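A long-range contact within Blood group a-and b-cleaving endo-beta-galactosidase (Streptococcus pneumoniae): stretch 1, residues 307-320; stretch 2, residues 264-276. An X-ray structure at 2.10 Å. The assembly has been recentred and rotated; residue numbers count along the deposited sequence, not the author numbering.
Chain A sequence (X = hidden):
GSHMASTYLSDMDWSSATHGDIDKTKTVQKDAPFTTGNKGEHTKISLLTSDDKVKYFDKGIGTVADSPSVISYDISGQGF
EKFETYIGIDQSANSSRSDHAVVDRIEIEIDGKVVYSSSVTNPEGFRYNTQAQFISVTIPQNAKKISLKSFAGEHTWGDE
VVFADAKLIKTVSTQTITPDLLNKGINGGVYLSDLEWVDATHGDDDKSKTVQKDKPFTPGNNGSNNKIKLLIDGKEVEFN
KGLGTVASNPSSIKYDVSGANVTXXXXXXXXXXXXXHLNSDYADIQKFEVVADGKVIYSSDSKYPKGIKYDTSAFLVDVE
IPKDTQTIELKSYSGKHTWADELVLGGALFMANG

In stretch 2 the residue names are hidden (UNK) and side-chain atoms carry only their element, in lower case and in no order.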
# COMPACT_ATOMS: atom_id res chain seq x y z
N GLY A 307 5.79 30.53 -6.41
CA GLY A 307 4.56 30.66 -5.64
C GLY A 307 3.32 30.19 -6.38
O GLY A 307 3.41 29.67 -7.49
N ILE A 308 2.16 30.39 -5.76
CA ILE A 308 0.88 29.99 -6.34
C ILE A 308 -0.09 31.17 -6.45
O ILE A 308 0.10 32.20 -5.80
CB ILE A 308 0.20 28.83 -5.53
CG1 ILE A 308 -0.17 29.30 -4.12
CG2 ILE A 308 1.09 27.58 -5.52
CD1 ILE A 308 -1.16 28.40 -3.40
N LYS A 309 -1.12 31.00 -7.27
CA LYS A 309 -2.16 32.02 -7.43
C LYS A 309 -3.54 31.45 -7.12
O LYS A 309 -3.69 30.24 -6.88
CB LYS A 309 -2.12 32.63 -8.83
CG LYS A 309 -0.91 33.52 -9.10
CD LYS A 309 -0.90 34.06 -10.52
CE LYS A 309 0.43 34.71 -10.85
NZ LYS A 309 0.51 35.15 -12.27
N TYR A 310 -4.55 32.32 -7.12
CA TYR A 310 -5.94 31.93 -6.89
C TYR A 310 -6.38 30.80 -7.83
O TYR A 310 -7.10 29.89 -7.41
CB TYR A 310 -6.86 33.14 -7.04
CG TYR A 310 -8.33 32.85 -6.89
CD1 TYR A 310 -8.93 32.79 -5.63
CD2 TYR A 310 -9.14 32.65 -8.02
CE1 TYR A 310 -10.28 32.53 -5.49
CE2 TYR A 310 -10.50 32.39 -7.88
CZ TYR A 310 -11.06 32.33 -6.62
OH TYR A 310 -12.41 32.07 -6.48
N ASP A 311 -5.94 30.87 -9.08
CA ASP A 311 -6.31 29.89 -10.10
C ASP A 311 -5.49 28.60 -10.05
O ASP A 311 -5.80 27.64 -10.75
CB ASP A 311 -6.24 30.53 -11.50
CG ASP A 311 -4.81 30.71 -11.99
OD1 ASP A 311 -4.23 29.72 -12.49
OD2 ASP A 311 -4.28 31.83 -11.89
N THR A 312 -4.43 28.59 -9.24
CA THR A 312 -3.59 27.40 -9.09
C THR A 312 -4.36 26.27 -8.41
O THR A 312 -4.95 26.47 -7.34
CB THR A 312 -2.29 27.71 -8.30
OG1 THR A 312 -1.61 28.83 -8.89
CG2 THR A 312 -1.35 26.51 -8.29
N SER A 313 -4.36 25.10 -9.05
CA SER A 313 -4.95 23.90 -8.45
C SER A 313 -4.27 23.59 -7.13
O SER A 313 -3.04 23.65 -7.02
CB SER A 313 -4.82 22.70 -9.40
OG SER A 313 -5.84 22.71 -10.39
N ALA A 314 -5.08 23.26 -6.12
CA ALA A 314 -4.57 22.92 -4.79
C ALA A 314 -3.67 21.69 -4.88
O ALA A 314 -3.99 20.73 -5.59
CB ALA A 314 -5.72 22.68 -3.82
N PHE A 315 -2.54 21.73 -4.18
CA PHE A 315 -1.57 20.63 -4.21
C PHE A 315 -1.68 19.71 -2.99
O PHE A 315 -2.04 20.16 -1.90
CB PHE A 315 -0.14 21.14 -4.40
CG PHE A 315 0.28 22.20 -3.42
CD1 PHE A 315 0.08 23.55 -3.71
CD2 PHE A 315 0.89 21.86 -2.22
CE1 PHE A 315 0.47 24.54 -2.81
CE2 PHE A 315 1.28 22.84 -1.31
CZ PHE A 315 1.07 24.19 -1.61
N LEU A 316 -1.37 18.43 -3.19
CA LEU A 316 -1.38 17.46 -2.10
C LEU A 316 -0.06 17.50 -1.34
O LEU A 316 1.01 17.35 -1.92
CB LEU A 316 -1.65 16.04 -2.62
CG LEU A 316 -1.65 14.89 -1.61
CD1 LEU A 316 -2.70 15.08 -0.50
CD2 LEU A 316 -1.86 13.55 -2.30
N VAL A 317 -0.16 17.73 -0.03
CA VAL A 317 0.98 17.62 0.87
C VAL A 317 0.84 16.31 1.63
O VAL A 317 -0.13 16.10 2.36
CB VAL A 317 1.07 18.80 1.86
CG1 VAL A 317 2.20 18.59 2.85
CG2 VAL A 317 1.27 20.11 1.11
N ASP A 318 1.81 15.42 1.43
CA ASP A 318 1.83 14.12 2.08
C ASP A 318 3.26 13.82 2.50
O ASP A 318 4.08 13.39 1.68
CB ASP A 318 1.29 13.04 1.13
CG ASP A 318 1.20 11.67 1.78
OD1 ASP A 318 1.71 11.48 2.91
OD2 ASP A 318 0.62 10.76 1.15
N VAL A 319 3.56 14.07 3.77
CA VAL A 319 4.94 14.02 4.26
C VAL A 319 5.07 13.18 5.53
O VAL A 319 4.20 13.23 6.42
CB VAL A 319 5.53 15.46 4.44
CG1 VAL A 319 4.75 16.26 5.49
CG2 VAL A 319 7.02 15.42 4.77
N GLU A 320 6.14 12.39 5.61
CA GLU A 320 6.46 11.61 6.80
C GLU A 320 6.93 12.52 7.92
O GLU A 320 7.73 13.44 7.69
CB GLU A 320 7.55 10.58 6.50
CG GLU A 320 7.09 9.38 5.68
CD GLU A 320 8.18 8.32 5.50
OE1 GLU A 320 9.37 8.62 5.74
OE2 GLU A 320 7.84 7.19 5.11
N UNK A 264 2.82 10.88 10.01
CA UNK A 264 2.39 11.36 8.70
C UNK A 264 1.46 12.57 8.80
O UNK A 264 0.62 12.66 9.69
n UNK A 264 -0.24 8.41 2.49
c UNK A 264 1.67 10.28 6.45
n UNK A 264 0.74 9.10 4.46
c UNK A 264 1.67 10.22 7.97
c UNK A 264 -0.06 8.26 3.80
n UNK A 264 -0.69 7.28 4.44
c UNK A 264 1.00 9.02 5.90
N UNK A 265 1.64 13.52 7.87
CA UNK A 265 0.74 14.66 7.74
C UNK A 265 0.16 14.71 6.33
O UNK A 265 0.91 14.69 5.35
c UNK A 265 -0.42 17.60 8.49
c UNK A 265 -0.75 19.52 7.07
c UNK A 265 -1.14 18.75 8.16
c UNK A 265 1.47 15.97 8.09
c UNK A 265 0.69 17.22 7.74
c UNK A 265 0.36 19.15 6.32
c UNK A 265 1.07 18.00 6.65
N UNK A 266 -1.17 14.77 6.24
CA UNK A 266 -1.88 14.77 4.95
C UNK A 266 -2.81 15.97 4.84
O UNK A 266 -3.67 16.17 5.69
c UNK A 266 -3.23 13.39 3.30
c UNK A 266 -2.08 12.24 5.26
c UNK A 266 -0.97 11.76 4.41
c UNK A 266 -2.77 13.51 4.76
N UNK A 267 -2.65 16.75 3.76
CA UNK A 267 -3.54 17.87 3.47
C UNK A 267 -3.42 18.36 2.04
O UNK A 267 -2.33 18.41 1.47
c UNK A 267 -3.27 19.04 4.42
o UNK A 267 -4.25 20.05 4.27
N UNK A 268 -4.56 18.73 1.46
CA UNK A 268 -4.57 19.56 0.26
C UNK A 268 -4.38 21.01 0.67
O UNK A 268 -4.88 21.44 1.71
c UNK A 268 -5.33 16.66 -3.17
c UNK A 268 -6.52 16.94 -0.68
c UNK A 268 -5.95 15.58 -2.57
c UNK A 268 -5.91 18.04 -1.26
c UNK A 268 -5.87 19.37 -0.54
c UNK A 268 -5.30 17.88 -2.51
c UNK A 268 -6.55 15.71 -1.33
o UNK A 268 -5.98 14.36 -3.20
N UNK A 269 -3.63 21.77 -0.14
CA UNK A 269 -3.28 23.15 0.19
C UNK A 269 -3.50 24.07 -1.01
O UNK A 269 -3.03 23.78 -2.11
c UNK A 269 -1.79 23.27 0.66
c UNK A 269 -1.47 24.71 1.08
c UNK A 269 -1.50 22.33 1.81
N UNK A 270 -4.22 25.16 -0.78
CA UNK A 270 -4.42 26.20 -1.79
C UNK A 270 -5.19 27.39 -1.25
O UNK A 270 -5.39 27.50 -0.04
N UNK A 271 -5.61 28.26 -2.15
CA UNK A 271 -6.36 29.46 -1.78
C UNK A 271 -7.86 29.18 -1.89
O UNK A 271 -8.34 28.70 -2.92
c UNK A 271 -5.96 30.66 -2.65
c UNK A 271 -6.83 31.88 -2.35
c UNK A 271 -4.48 30.99 -2.43
c UNK A 271 -3.79 31.57 -3.64
N UNK A 272 -8.60 29.48 -0.81
CA UNK A 272 -10.04 29.23 -0.79
C UNK A 272 -10.75 30.02 -1.88
O UNK A 272 -10.39 31.17 -2.16
o UNK A 272 -12.12 27.82 1.30
c UNK A 272 -12.03 28.95 0.77
c UNK A 272 -10.64 29.55 0.58
o UNK A 272 -13.02 29.59 0.37
N UNK A 273 -11.75 29.39 -2.50
CA UNK A 273 -12.48 29.98 -3.62
C UNK A 273 -13.20 31.28 -3.26
O UNK A 273 -13.49 32.10 -4.14
c UNK A 273 -13.48 28.96 -4.20
n UNK A 273 -10.08 29.09 -7.57
c UNK A 273 -11.71 27.79 -5.64
n UNK A 273 -11.90 29.38 -8.95
c UNK A 273 -11.38 28.93 -7.81
c UNK A 273 -12.86 27.62 -4.64
n UNK A 273 -12.16 28.33 -6.92
N UNK A 274 -13.46 31.49 -1.97
CA UNK A 274 -14.17 32.67 -1.48
C UNK A 274 -13.27 33.90 -1.35
O UNK A 274 -13.76 34.99 -1.07
o UNK A 274 -13.86 32.16 0.88
c UNK A 274 -14.83 32.37 -0.14
N UNK A 275 -11.97 33.71 -1.54
CA UNK A 275 -11.00 34.79 -1.36
C UNK A 275 -11.16 35.90 -2.40
O UNK A 275 -11.58 35.65 -3.53
c UNK A 275 -9.58 34.24 -1.41
N UNK A 276 -10.83 37.12 -1.99
CA UNK A 276 -10.71 38.24 -2.90
C UNK A 276 -9.53 38.02 -3.83
O UNK A 276 -8.41 37.80 -3.37
c UNK A 276 -10.54 39.55 -2.13
o UNK A 276 -11.79 40.46 -0.30
n UNK A 276 -12.95 39.88 -2.13
c UNK A 276 -11.82 40.00 -1.44
O HOH W 1 -4.81 28.04 -4.96
O HOH W 2 -8.33 28.31 -5.52

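Position 264 carries three carbons, a nitrogen, then a carbon bearing two more nitrogens, and its end lies against the carboxylate of Asp-318. This is Arg-264: NE donates to Asp-318 OD1 (3.0 Å) and NH2 to Asp-318 OD2 (2.8 Å), a two-pronged salt bridge that matches the guanidinium's edge to both oxygens.

Position 265 has one carbon and a ring of six carbons with no oxygen, its edge meeting Val-317. It is Phe-265, with CE2 4.0 Å from Val-317 CG1, an apolar contact suited to a buried ring.

Position 266 has four carbons, forked at the first, one arm two carbons long, lying against Leu-316. It is Ile-266: CG2 lies 4.2 Å from Leu-316 CD1, extending the apolar surface beside the salt bridge.

Position 267 has one carbon and one oxygen; its CB, at 4.8 Å from Val-317 O, comes no closer to stretch 1. It is Ser-267, whose OG donates to the O of position 268 (3.0 Å), satisfying a buried hydroxyl locally.

Position 268 shows a six-carbon ring bearing an oxygen, with a methyl of Leu-316 over its face. In Tyr-268 the aromatic face offers this methyl a flat seat, a CH-pi contact with Leu-316 CD1 3.9 Å from the ring centroid.

Position 269 has three carbons, forked at the first, over the Phe-315 ring and beside Val-317. It is Val-269: CB is 3.7 Å from Phe-315 CE2 and CG2 3.6 Å from Val-317 CG2, so a compact branched residue fills this buried site.

Position 270 has no side-chain atoms: Gly-270. An ideal CB would come within a tight 3.1 Å of Ala-314 CB.

Position 271 has four carbons with a two-carbon arm, against Ile-308 and Tyr-310. Ile-271 is long and branched enough to reach both: CD1 meets Ile-308 CD1 at 4.1 Å, and CG2 meets Tyr-310 CD1 at 4.0 Å.

Position 272 has two carbons, the second carrying two oxygens, and its CB points away from stretch 1. Asp-272 instead accepts at OD1 from the N of position 274 (3.0 Å), bracing a type I turn.

Position 273 repeats the three-carbon, guanidinium pattern, its planar end flat on the Tyr-310 ring. Arg-273 suits this stack, while Tyr-310 OH donates to Arg-273 O (2.6 Å).

Position 274, one carbon and one oxygen clear of stretch 1, is Ser-274, whose OG donates to Asp-272 OD1 (2.8 Å). Position 275, a single carbon, CB, 4.5 Å from Tyr-310 CE1, is Ala-275, small enough for its buried spot. Position 276, two carbons ending in oxygen and nitrogen, away from stretch 1, is Asn-276, a polar amide suited to exposure.

The contact works as an antiparallel ladder: paired backbone hydrogen bonds join Phe-315 to Val-269, Val-317 to Ser-267 and Val-319 to Phe-265. Beyond it, Tyr-310 OH reaches Arg-273, and two waters bridge Ile-271 to the stretch 1 loop, one also holding Arg-273 NH1.

Stretch 2 264-276: RFISYVGIDRSAN
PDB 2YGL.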